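Local coordinates for ABC transporter substrate binding protein (Ribose) (Agrobacterium vitis, PDB 4WUT), which probably serves as the sugar-binding component of an ABC transporter, and holds beta-D-fucopyranose in the cleft between its two lobes, at residues I242-N247 / A261-G266. Residues are numbered along the deposited sequence; the frame is centred on the assembly and turned at random.
Sequences IGFDGN and ATVVQG. With FCB (beta-D-fucopyranose), chain E.
Asp245 and Gln265 meet on the carboxyl side of two neighbouring parallel strands, Asp245 just beyond strand 240-244, and turn a backbone ladder into one wall of the sugar site, a worked example of ligand binding at the carboxyl ends of a beta-alpha-beta unit. The Gln265 side chain, extended beyond CG, brings NE2 to OD1 of Asp245 at 2.9 Å, on the syn lone pair. Carboxylate and amide are nearly coplanar, 29° apart, and OD1 lies almost in the amide plane. NE2 of Gln265 also donates to O2 of the fucose at 3.1 Å, while OD2 of Asp245 accepts from O1 of the sugar at 2.5 Å. A water donates to OD1 of Asp245 and accepts from the backbone N of Gln265, tying the carboxylate to the second strand. The bond from NE2 to the carboxylate supports the amide's orientation, and Thr131 OG1, hydrogen-bonded to Gln265 OE1, holds its other end.

Behind this pair the strands are joined by three backbone bonds, ending with Asp245 N to Val263 O. Where the first strand turns off, Thr262, with OG1 anti to its own N (chi1 -170°), takes over: OG1 donates to Asp245 O at 2.7 Å, in the carbonyl plane. On the face shared by Phe244 and Val263 the two side chains run side by side; CB of Val263 sits 3.6 Å from the Phe244 ring centroid, 9° off the normal, a CH-pi contact, and helix 133-148 packs on Phe244 through Ala136.

Chemically, the carboxylate acceptor and the orientated amide donor form a matched pair that reads adjacent sugar hydroxyls, with water and Thr131 as its second shell.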
loop_
_atom_site.group_PDB
_atom_site.type_symbol
_atom_site.label_atom_id
_atom_site.label_comp_id
_atom_site.label_asym_id
_atom_site.label_seq_id
_atom_site.Cartn_x
_atom_site.Cartn_y
_atom_site.Cartn_z
ATOM N N ILE A 242 -15.018 4.419 0.839
ATOM C CA ILE A 242 -13.963 4.075 1.775
ATOM C C ILE A 242 -12.647 3.958 1.023
ATOM O O ILE A 242 -12.613 3.326 -0.015
ATOM C CB ILE A 242 -14.315 2.794 2.553
ATOM C CG1 ILE A 242 -15.571 3.082 3.408
ATOM C CG2 ILE A 242 -13.147 2.328 3.404
ATOM C CD1 ILE A 242 -15.946 2.023 4.385
ATOM N N GLY A 243 -11.595 4.583 1.541
ATOM C CA GLY A 243 -10.304 4.537 0.882
ATOM C C GLY A 243 -9.217 3.887 1.712
ATOM O O GLY A 243 -9.473 3.367 2.798
ATOM N N PHE A 244 -8.015 3.877 1.138
ATOM C CA PHE A 244 -6.778 3.548 1.828
ATOM C C PHE A 244 -5.825 4.732 1.695
ATOM O O PHE A 244 -5.819 5.438 0.676
ATOM C CB PHE A 244 -6.111 2.275 1.261
ATOM C CG PHE A 244 -6.382 1.040 2.075
ATOM C CD1 PHE A 244 -7.635 0.451 2.047
ATOM C CD2 PHE A 244 -5.400 0.475 2.884
ATOM C CE1 PHE A 244 -7.905 -0.682 2.791
ATOM C CE2 PHE A 244 -5.658 -0.671 3.618
ATOM C CZ PHE A 244 -6.932 -1.235 3.587
ATOM N N ASP A 245 -5.054 4.918 2.759
ATOM C CA ASP A 245 -3.929 5.811 2.861
ATOM C C ASP A 245 -4.346 7.218 3.313
ATOM O O ASP A 245 -5.529 7.484 3.515
ATOM C CB ASP A 245 -3.066 5.758 1.593
ATOM C CG ASP A 245 -2.473 4.382 1.370
ATOM O OD1 ASP A 245 -1.925 3.825 2.346
ATOM O OD2 ASP A 245 -2.580 3.849 0.256
ATOM N N GLY A 246 -3.371 8.087 3.526
ATOM C CA GLY A 246 -3.593 9.231 4.377
ATOM C C GLY A 246 -2.882 10.508 3.992
ATOM O O GLY A 246 -2.453 11.255 4.866
ATOM N N ASN A 247 -2.742 10.771 2.693
ATOM C CA ASN A 247 -2.116 12.029 2.312
ATOM C C ASN A 247 -3.083 13.202 2.446
ATOM O O ASN A 247 -4.204 13.034 2.909
ATOM C CB ASN A 247 -1.541 11.935 0.898
ATOM C CG ASN A 247 -2.569 12.146 -0.177
ATOM O OD1 ASN A 247 -3.776 12.005 0.022
ATOM N ND2 ASN A 247 -2.077 12.459 -1.377
ATOM N N ALA A 261 -14.394 6.957 5.420
ATOM C CA ALA A 261 -13.211 6.505 6.152
ATOM C C ALA A 261 -12.080 6.269 5.188
ATOM O O ALA A 261 -12.304 6.055 3.987
ATOM C CB ALA A 261 -13.506 5.234 6.936
ATOM N N THR A 262 -10.862 6.324 5.706
ATOM C CA THR A 262 -9.722 5.816 4.957
ATOM C C THR A 262 -8.842 5.011 5.910
ATOM O O THR A 262 -8.645 5.417 7.055
ATOM C CB THR A 262 -8.958 6.962 4.224
ATOM O OG1 THR A 262 -7.987 6.398 3.326
ATOM C CG2 THR A 262 -8.278 7.897 5.182
ATOM N N VAL A 263 -8.341 3.858 5.432
ATOM C CA VAL A 263 -7.528 2.968 6.249
ATOM C C VAL A 263 -6.067 3.354 6.034
ATOM O O VAL A 263 -5.536 3.226 4.917
ATOM C CB VAL A 263 -7.762 1.477 5.879
ATOM C CG1 VAL A 263 -6.949 0.551 6.762
ATOM C CG2 VAL A 263 -9.252 1.121 5.938
ATOM N N VAL A 264 -5.413 3.787 7.095
ATOM C CA VAL A 264 -4.099 4.384 7.004
ATOM C C VAL A 264 -3.054 3.455 7.602
ATOM O O VAL A 264 -3.203 2.947 8.715
ATOM C CB VAL A 264 -4.059 5.769 7.703
ATOM C CG1 VAL A 264 -2.717 6.446 7.467
ATOM C CG2 VAL A 264 -5.201 6.653 7.189
ATOM N N GLN A 265 -1.981 3.266 6.837
ATOM C CA GLN A 265 -0.893 2.347 7.161
ATOM C C GLN A 265 0.279 3.040 7.864
ATOM O O GLN A 265 0.312 4.259 8.003
ATOM C CB GLN A 265 -0.378 1.679 5.884
ATOM C CG GLN A 265 -1.434 1.087 5.020
ATOM C CD GLN A 265 -0.818 0.445 3.808
ATOM O OE1 GLN A 265 -0.271 -0.658 3.886
ATOM N NE2 GLN A 265 -0.851 1.139 2.704
ATOM N N GLY A 266 1.238 2.247 8.330
ATOM C CA GLY A 266 2.438 2.776 8.958
ATOM C C GLY A 266 3.546 2.977 7.943
ATOM O O GLY A 266 4.609 2.337 7.995
HETATM C C1 FCB E . -0.296 1.675 -0.698
HETATM C C2 FCB E . 0.113 0.242 -1.013
HETATM C C3 FCB E . 1.334 0.191 -1.755
HETATM C C4 FCB E . 1.250 1.095 -3.014
HETATM C C5 FCB E . 0.795 2.486 -2.492
HETATM C C6 FCB E . 0.658 3.531 -3.638
HETATM O O1 FCB E . -1.578 1.607 -0.288
HETATM O O2 FCB E . 0.309 -0.414 0.270
HETATM O O3 FCB E . 1.534 -1.197 -2.127
HETATM O O4 FCB E . 0.344 0.544 -4.002
HETATM O O5 FCB E . -0.433 2.395 -1.915
HETATM O O HOH W 1 -1.266 4.999 4.630
#